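Local atomic coordinates of putative DNA protection protein (Streptomyces coelicolor, PDB entry 4CYB), a protein that belongs to the Dps family of ferritin-like proteins, binds ferric iron, and probably oxidises and stores iron in a twelve-subunit shell. Residues C25-K30 with A132-Y137; H128-R133 with D144-E149. All blocks are in the same frame, centred on the assembly; numbering follows the deposited sequence.

Contact 1 of 2, residues C25-K30 with A132-Y137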
ATOM      1  N   CYS J  25      30.761 -23.680  -5.724  1.00 22.60           N
ATOM      2  CA  CYS J  25      31.151 -22.319  -6.113  1.00 22.33           C
ATOM      3  C   CYS J  25      31.651 -22.197  -7.566  1.00 24.54           C
ATOM      4  O   CYS J  25      31.309 -21.247  -8.241  1.00 22.35           O
ATOM      5  CB  CYS J  25      32.167 -21.674  -5.186  1.00 24.40           C
ATOM      6  SG  CYS J  25      31.489 -21.353  -3.532  1.00 26.04           S
ATOM      7  N   GLN J  26      32.439 -23.189  -8.047  1.00 23.20           N
ATOM      8  CA  GLN J  26      32.820 -23.180  -9.470  1.00 22.84           C
ATOM      9  C   GLN J  26      31.603 -23.302 -10.362  1.00 23.39           C
ATOM     10  O   GLN J  26      31.526 -22.547 -11.340  1.00 26.41           O
ATOM     11  CB  GLN J  26      33.745 -24.376  -9.796  1.00 26.40           C
ATOM     12  CG  GLN J  26      35.064 -24.310  -9.082  1.00 34.34           C
ATOM     13  CD  GLN J  26      35.825 -25.663  -9.099  1.00 42.69           C
ATOM     14  OE1 GLN J  26      36.923 -25.753  -8.555  1.00 46.09           O
ATOM     15  NE2 GLN J  26      35.246 -26.691  -9.735  1.00 47.66           N
ATOM     16  N   ARG J  27      30.662 -24.216 -10.077  1.00 21.03           N
ATOM     17  CA  ARG J  27      29.501 -24.344 -10.937  1.00 22.64           C
ATOM     18  C   ARG J  27      28.628 -23.054 -10.861  1.00 24.63           C
ATOM     19  O   ARG J  27      28.122 -22.569 -11.895  1.00 23.80           O
ATOM     20  CB  ARG J  27      28.631 -25.569 -10.624  1.00 24.29           C
ATOM     21  CG  ARG J  27      29.341 -26.913 -10.677  1.00 28.33           C
ATOM     22  CD  ARG J  27      30.090 -27.173 -11.976  1.00 26.37           C
ATOM     23  NE  ARG J  27      29.262 -27.025 -13.150  1.00 26.10           N
ATOM     24  CZ  ARG J  27      28.650 -28.014 -13.806  1.00 28.91           C
ATOM     25  NH1 ARG J  27      28.731 -29.296 -13.392  1.00 30.33           N
ATOM     26  NH2 ARG J  27      27.983 -27.726 -14.901  1.00 27.52           N
ATOM     27  N   LEU J  28      28.476 -22.533  -9.639  1.00 22.26           N
ATOM     28  CA  LEU J  28      27.605 -21.335  -9.471  1.00 20.85           C
ATOM     29  C   LEU J  28      28.206 -20.163 -10.205  1.00 21.78           C
ATOM     30  O   LEU J  28      27.435 -19.356 -10.788  1.00 25.49           O
ATOM     31  CB  LEU J  28      27.370 -21.010  -7.983  1.00 20.78           C
ATOM     32  CG  LEU J  28      26.409 -21.981  -7.281  1.00 21.12           C
ATOM     33  CD1 LEU J  28      26.433 -21.863  -5.762  1.00 22.65           C
ATOM     34  CD2 LEU J  28      24.976 -21.891  -7.821  1.00 25.46           C
ATOM     35  N   ASN J  29      29.536 -20.018 -10.154  1.00 20.89           N
ATOM     36  CA  ASN J  29      30.164 -18.889 -10.809  1.00 22.52           C
ATOM     37  C   ASN J  29      30.016 -18.921 -12.316  1.00 22.47           C
ATOM     38  O   ASN J  29      29.961 -17.890 -12.949  1.00 21.02           O
ATOM     39  CB  ASN J  29      31.620 -18.638 -10.399  1.00 22.99           C
ATOM     40  CG  ASN J  29      31.729 -17.718  -9.193  1.00 26.28           C
ATOM     41  OD1 ASN J  29      31.036 -16.694  -9.116  1.00 26.28           O
ATOM     42  ND2 ASN J  29      32.618 -18.055  -8.270  1.00 22.52           N
ATOM     43  N   LYS J  30      29.984 -20.108 -12.904  1.00 22.64           N
ATOM     44  CA  LYS J  30      29.754 -20.175 -14.346  1.00 20.54           C
ATOM     45  C   LYS J  30      28.332 -19.743 -14.680  1.00 21.25           C
ATOM     46  O   LYS J  30      28.113 -18.952 -15.630  1.00 21.55           O
ATOM     47  CB  LYS J  30      30.058 -21.611 -14.891  1.00 21.98           C
ATOM     48  CG  LYS J  30      29.811 -21.762 -16.405  1.00 25.94           C
ATOM     49  CD  LYS J  30      30.531 -20.690 -17.224  1.00 26.25           C
ATOM     50  CE  LYS J  30      30.589 -21.105 -18.693  1.00 26.50           C
ATOM     51  NZ  LYS J  30      29.280 -21.487 -19.254  1.00 25.01           N
ATOM     52  N   ALA J 132      22.434 -31.811 -11.049  1.00 26.29           N
ATOM     53  CA  ALA J 132      22.724 -33.238 -10.782  1.00 25.80           C
ATOM     54  C   ALA J 132      24.031 -33.402  -9.983  1.00 26.28           C
ATOM     55  O   ALA J 132      24.081 -34.167  -9.013  1.00 29.55           O
ATOM     56  CB  ALA J 132      22.804 -34.011 -12.087  1.00 26.28           C
ATOM     57  N   ARG J 133      25.103 -32.723 -10.388  1.00 26.16           N
ATOM     58  CA  ARG J 133      26.419 -32.911  -9.755  1.00 27.38           C
ATOM     59  C   ARG J 133      26.499 -32.340  -8.365  1.00 30.90           C
ATOM     60  O   ARG J 133      27.039 -32.972  -7.477  1.00 28.61           O
ATOM     61  CB  ARG J 133      27.545 -32.313 -10.588  1.00 28.89           C
ATOM     62  CG  ARG J 133      27.689 -32.829 -12.001  1.00 36.12           C
ATOM     63  CD  ARG J 133      28.377 -34.192 -11.991  1.00 41.27           C
ATOM     64  NE  ARG J 133      27.397 -35.276 -11.837  1.00 48.33           N
ATOM     65  CZ  ARG J 133      26.488 -35.627 -12.758  1.00 51.82           C
ATOM     66  NH1 ARG J 133      26.407 -34.982 -13.913  1.00 57.64           N
ATOM     67  NH2 ARG J 133      25.642 -36.625 -12.524  1.00 52.27           N
ATOM     68  N   THR J 134      25.952 -31.136  -8.149  1.00 26.57           N
ATOM     69  CA  THR J 134      25.928 -30.583  -6.767  1.00 25.90           C
ATOM     70  C   THR J 134      25.059 -31.441  -5.851  1.00 26.68           C
ATOM     71  O   THR J 134      25.389 -31.623  -4.695  1.00 29.29           O
ATOM     72  CB  THR J 134      25.477 -29.086  -6.724  1.00 24.30           C
ATOM     73  OG1 THR J 134      24.168 -28.982  -7.276  1.00 26.35           O
ATOM     74  CG2 THR J 134      26.416 -28.260  -7.534  1.00 25.01           C
ATOM     75  N   GLN J 135      23.970 -31.995  -6.369  1.00 26.89           N
ATOM     76  CA  GLN J 135      23.166 -32.906  -5.561  1.00 29.53           C
ATOM     77  C   GLN J 135      23.974 -34.171  -5.157  1.00 31.99           C
ATOM     78  O   GLN J 135      23.941 -34.613  -4.002  1.00 28.12           O
ATOM     79  CB  GLN J 135      21.898 -33.317  -6.306  1.00 27.26           C
ATOM     80  CG  GLN J 135      20.933 -34.216  -5.516  1.00 33.36           C
ATOM     81  CD  GLN J 135      20.448 -33.514  -4.243  1.00 41.64           C
ATOM     82  OE1 GLN J 135      19.724 -32.512  -4.314  1.00 37.52           O
ATOM     83  NE2 GLN J 135      20.913 -33.985  -3.079  1.00 41.02           N
ATOM     84  N   GLU J 136      24.714 -34.737  -6.104  1.00 34.05           N
ATOM     85  CA  GLU J 136      25.553 -35.907  -5.787  1.00 35.97           C
ATOM     86  C   GLU J 136      26.568 -35.622  -4.698  1.00 33.06           C
ATOM     87  O   GLU J 136      26.869 -36.509  -3.908  1.00 31.87           O
ATOM     88  CB  GLU J 136      26.358 -36.340  -7.006  1.00 41.14           C
ATOM     89  CG  GLU J 136      25.630 -37.227  -7.959  1.00 43.68           C
ATOM     90  CD  GLU J 136      26.323 -37.202  -9.321  1.00 56.22           C
ATOM     91  OE1 GLU J 136      27.572 -37.026  -9.373  1.00 47.33           O
ATOM     92  OE2 GLU J 136      25.604 -37.319 -10.346  1.00 64.52           O
ATOM     93  N   TYR J 137      27.147 -34.417  -4.690  1.00 31.23           N
ATOM     94  CA  TYR J 137      28.082 -34.024  -3.636  1.00 31.58           C
ATOM     95  C   TYR J 137      27.416 -33.673  -2.310  1.00 31.77           C
ATOM     96  O   TYR J 137      28.123 -33.373  -1.372  1.00 34.35           O
ATOM     97  CB  TYR J 137      28.861 -32.778  -4.022  1.00 34.60           C
ATOM     98  CG  TYR J 137      30.214 -32.885  -4.659  1.00 43.87           C
ATOM     99  CD1 TYR J 137      31.396 -33.085  -3.870  1.00 53.25           C
ATOM    100  CD2 TYR J 137      30.357 -32.690  -6.043  1.00 46.11           C
ATOM    101  CE1 TYR J 137      32.673 -33.141  -4.455  1.00 49.84           C
ATOM    102  CE2 TYR J 137      31.624 -32.735  -6.641  1.00 52.12           C
ATOM    103  CZ  TYR J 137      32.769 -32.966  -5.852  1.00 53.45           C
ATOM    104  OH  TYR J 137      33.990 -33.016  -6.490  1.00 50.77           O
TER
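The NH1 of R27 rests against the CG of R133 at 3.9 Å and is gripped at the same time by two oxygens, in a salt bridge to D129 OD2 and a hydrogen bond to Y23 OH. This is a seam of the ferritin-like four-helix bundle, where helix 18-48 meets the late turns of helix 109-136. No hydrogen bond joins residues 25-30 to 132-137, and the buried surface is small, 96 Å². R27 and T134 are nearest by CA, 8.3 Å apart. The R27 chain leaves with CG anti to its carbonyl carbon (chi1 -57°) and bends again at chi2 and chi3, which curls the guanidinium over to where D129 and R133 lie. R133 CG then sits at the edge of that guanidinium, close to its plane. The two arginines run side by side, but their NH1 atoms stay 6.2 Å apart, and nearby acids probably offset the like charges: D129 serves R27 through OD2 and R133 NH1, weakly, through OD1. Further along, R133 NE donates to E136 OE1 at 3.0 Å in a nearly straight bond (172°), OE1 lying close to the guanidinium plane. One face of the R133 guanidinium is covered near its rim by the A132 CB. Replacing R133 by an alanine would remove CG and the guanidinium together, and is likely to leave E136 OE1 without this donor and open a gap beside R27 NH1. The remaining touch is apolar: T134 turns OG1 back to bond A130 O within its own helix, while its methyl CG2 lies 4.5 Å from R27 CG.

Contact 2 of 2, residues H128-R133 with D144-E149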
ATOM      1  N   HIS J 128      20.963 -28.063 -15.647  1.00 28.14           N
ATOM      2  CA  HIS J 128      20.608 -29.498 -15.396  1.00 29.21           C
ATOM      3  C   HIS J 128      21.825 -30.273 -14.911  1.00 28.16           C
ATOM      4  O   HIS J 128      21.746 -31.036 -13.935  1.00 26.75           O
ATOM      5  CB  HIS J 128      20.074 -30.144 -16.675  1.00 30.44           C
ATOM      6  CG  HIS J 128      18.649 -29.745 -17.011  1.00 27.45           C
ATOM      7  ND1 HIS J 128      17.587 -30.140 -16.273  1.00 30.64           N
ATOM      8  CD2 HIS J 128      18.149 -28.961 -18.031  1.00 27.77           C
ATOM      9  CE1 HIS J 128      16.449 -29.673 -16.828  1.00 27.82           C
ATOM     10  NE2 HIS J 128      16.786 -28.956 -17.911  1.00 29.87           N
ATOM     11  N   ASP J 129      22.954 -30.060 -15.594  1.00 28.17           N
ATOM     12  CA  ASP J 129      24.205 -30.751 -15.238  1.00 27.66           C
ATOM     13  C   ASP J 129      24.689 -30.343 -13.845  1.00 29.13           C
ATOM     14  O   ASP J 129      25.002 -31.201 -13.011  1.00 28.85           O
ATOM     15  CB  ASP J 129      25.297 -30.493 -16.293  1.00 27.01           C
ATOM     16  CG  ASP J 129      26.607 -31.164 -15.933  1.00 35.14           C
ATOM     17  OD1 ASP J 129      26.612 -32.408 -15.972  1.00 33.40           O
ATOM     18  OD2 ASP J 129      27.599 -30.484 -15.555  1.00 35.99           O
ATOM     19  N   ALA J 130      24.773 -29.034 -13.575  1.00 22.63           N
ATOM     20  CA  ALA J 130      25.227 -28.554 -12.252  1.00 24.53           C
ATOM     21  C   ALA J 130      24.278 -28.987 -11.145  1.00 22.91           C
ATOM     22  O   ALA J 130      24.733 -29.336 -10.061  1.00 25.06           O
ATOM     23  CB  ALA J 130      25.421 -27.024 -12.222  1.00 23.64           C
ATOM     24  N   ALA J 131      22.969 -28.985 -11.403  1.00 23.40           N
ATOM     25  CA  ALA J 131      21.985 -29.508 -10.427  1.00 23.17           C
ATOM     26  C   ALA J 131      22.240 -30.967 -10.039  1.00 25.84           C
ATOM     27  O   ALA J 131      22.302 -31.303  -8.839  1.00 24.80           O
ATOM     28  CB  ALA J 131      20.545 -29.311 -10.913  1.00 22.66           C
ATOM     29  N   ALA J 132      22.434 -31.811 -11.049  1.00 26.29           N
ATOM     30  CA  ALA J 132      22.724 -33.238 -10.782  1.00 25.80           C
ATOM     31  C   ALA J 132      24.031 -33.402  -9.983  1.00 26.28           C
ATOM     32  O   ALA J 132      24.081 -34.167  -9.013  1.00 29.55           O
ATOM     33  CB  ALA J 132      22.804 -34.011 -12.087  1.00 26.28           C
ATOM     34  N   ARG J 133      25.103 -32.723 -10.388  1.00 26.16           N
ATOM     35  CA  ARG J 133      26.419 -32.911  -9.755  1.00 27.38           C
ATOM     36  C   ARG J 133      26.499 -32.340  -8.365  1.00 30.90           C
ATOM     37  O   ARG J 133      27.039 -32.972  -7.477  1.00 28.61           O
ATOM     38  CB  ARG J 133      27.545 -32.313 -10.588  1.00 28.89           C
ATOM     39  CG  ARG J 133      27.689 -32.829 -12.001  1.00 36.12           C
ATOM     40  CD  ARG J 133      28.377 -34.192 -11.991  1.00 41.27           C
ATOM     41  NE  ARG J 133      27.397 -35.276 -11.837  1.00 48.33           N
ATOM     42  CZ  ARG J 133      26.488 -35.627 -12.758  1.00 51.82           C
ATOM     43  NH1 ARG J 133      26.407 -34.982 -13.913  1.00 57.64           N
ATOM     44  NH2 ARG J 133      25.642 -36.625 -12.524  1.00 52.27           N
ATOM     45  N   ASP J 144      18.654 -26.969  -4.960  1.00 21.73           N
ATOM     46  CA  ASP J 144      17.312 -26.373  -4.892  1.00 23.69           C
ATOM     47  C   ASP J 144      17.292 -24.998  -5.555  1.00 23.56           C
ATOM     48  O   ASP J 144      16.354 -24.709  -6.311  1.00 24.12           O
ATOM     49  CB  ASP J 144      16.833 -26.275  -3.442  1.00 22.66           C
ATOM     50  CG  ASP J 144      15.433 -25.646  -3.345  1.00 27.46           C
ATOM     51  OD1 ASP J 144      14.447 -26.327  -3.719  1.00 28.92           O
ATOM     52  OD2 ASP J 144      15.336 -24.459  -2.966  1.00 28.90           O
ATOM     53  N   LEU J 145      18.313 -24.175  -5.276  1.00 22.08           N
ATOM     54  CA  LEU J 145      18.467 -22.853  -5.926  1.00 23.05           C
ATOM     55  C   LEU J 145      18.559 -23.027  -7.450  1.00 24.35           C
ATOM     56  O   LEU J 145      17.878 -22.363  -8.202  1.00 22.14           O
ATOM     57  CB  LEU J 145      19.671 -22.111  -5.370  1.00 24.22           C
ATOM     58  CG  LEU J 145      20.208 -20.899  -6.156  1.00 26.74           C
ATOM     59  CD1 LEU J 145      19.091 -19.905  -6.300  1.00 28.23           C
ATOM     60  CD2 LEU J 145      21.382 -20.346  -5.356  1.00 30.06           C
ATOM     61  N   LEU J 146      19.362 -23.972  -7.916  1.00 22.28           N
ATOM     62  CA  LEU J 146      19.508 -24.110  -9.354  1.00 20.94           C
ATOM     63  C   LEU J 146      18.254 -24.591 -10.064  1.00 21.61           C
ATOM     64  O   LEU J 146      17.988 -24.152 -11.161  1.00 23.36           O
ATOM     65  CB  LEU J 146      20.643 -25.118  -9.644  1.00 23.35           C
ATOM     66  CG  LEU J 146      22.048 -24.562  -9.367  1.00 23.78           C
ATOM     67  CD1 LEU J 146      23.028 -25.737  -9.355  1.00 23.78           C
ATOM     68  CD2 LEU J 146      22.461 -23.536 -10.441  1.00 24.03           C
ATOM     69  N   VAL J 147      17.515 -25.482  -9.436  1.00 20.65           N
ATOM     70  CA  VAL J 147      16.307 -26.004 -10.035  1.00 21.66           C
ATOM     71  C   VAL J 147      15.135 -25.037  -9.853  1.00 25.04           C
ATOM     72  O   VAL J 147      14.468 -24.720 -10.833  1.00 22.71           O
ATOM     73  CB  VAL J 147      15.937 -27.410  -9.522  1.00 25.93           C
ATOM     74  CG1 VAL J 147      14.584 -27.863 -10.073  1.00 25.66           C
ATOM     75  CG2 VAL J 147      17.063 -28.411  -9.895  1.00 28.54           C
ATOM     76  N   SER J 148      14.863 -24.604  -8.620  1.00 22.58           N
ATOM     77  CA  SER J 148      13.563 -23.958  -8.389  1.00 22.34           C
ATOM     78  C   SER J 148      13.613 -22.529  -8.881  1.00 24.04           C
ATOM     79  O   SER J 148      12.575 -21.939  -9.247  1.00 23.53           O
ATOM     80  CB  SER J 148      13.162 -23.972  -6.893  1.00 25.75           C
ATOM     81  OG  SER J 148      14.093 -23.156  -6.220  1.00 28.18           O
ATOM     82  N   GLU J 149      14.799 -21.960  -8.898  1.00 22.60           N
ATOM     83  CA  GLU J 149      14.949 -20.573  -9.355  1.00 23.95           C
ATOM     84  C   GLU J 149      15.564 -20.403 -10.741  1.00 24.20           C
ATOM     85  O   GLU J 149      14.897 -19.864 -11.629  1.00 23.99           O
ATOM     86  CB  GLU J 149      15.707 -19.768  -8.298  1.00 26.99           C
ATOM     87  CG  GLU J 149      14.932 -19.902  -6.988  1.00 34.00           C
ATOM     88  CD  GLU J 149      15.444 -19.056  -5.865  1.00 45.19           C
ATOM     89  OE1 GLU J 149      15.741 -17.866  -6.107  1.00 52.23           O
ATOM     90  OE2 GLU J 149      15.534 -19.586  -4.735  1.00 50.69           O
TER
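L146 pushes its CD1 methyl against the backbone between A130 and A131, 3.8 Å from A131 N. A130 C lies 3.9 Å from the same CD1. A130 CB walls this methyl, L146 CD1, at 4.0 Å. The carrier helices, 109-136 and 140-164, are consecutive members of the ferritin-like bundle; over these short segments their axes run roughly antiparallel (141°) and approach to 9.1 Å. Two alanines explain how a leucine can lie so close to the opposing main chain, since neither extends beyond CB. The fit is reciprocal: A131 CB is the bump on the other side, entering the hollow between V147 CG2 at 3.7 Å and L146 CB at 4.4 Å. V147 helps by its rotamer: with CG1 anti to its backbone N (chi1 174°), the touching branch CG2 is placed anti to the carbonyl carbon and meets that methyl. D144 of a second subunit also packs on V147, which places this residue at a subunit boundary as well. With all four touching residues buried and no hydrogen bond crossing, cohesion here probably rests on close methyl fit and the exclusion of water.

In the fold
Contacts 1 and 2 have centres 8 Å apart and share helix 109-136, overlapping at A132 and R133. Along the chain the order is 25-30, then 128-133 running into 132-137, and finally 144-149 after a short turn. Helix 109-136 thus faces helix 18-48 through contact 1 and helix 140-164 through contact 2. The two meet directly: L28 CD2 lies 4.0 Å from L146 CD2, and T134 OG1 is equally far from L146 CD1, so L28 and T134, from the other two helices, both pack on L146. Contact 1 stays within the subunit, whereas residues of contact 2 also touch two neighbouring copies in the dodecamer. Both lie away from the iron sites.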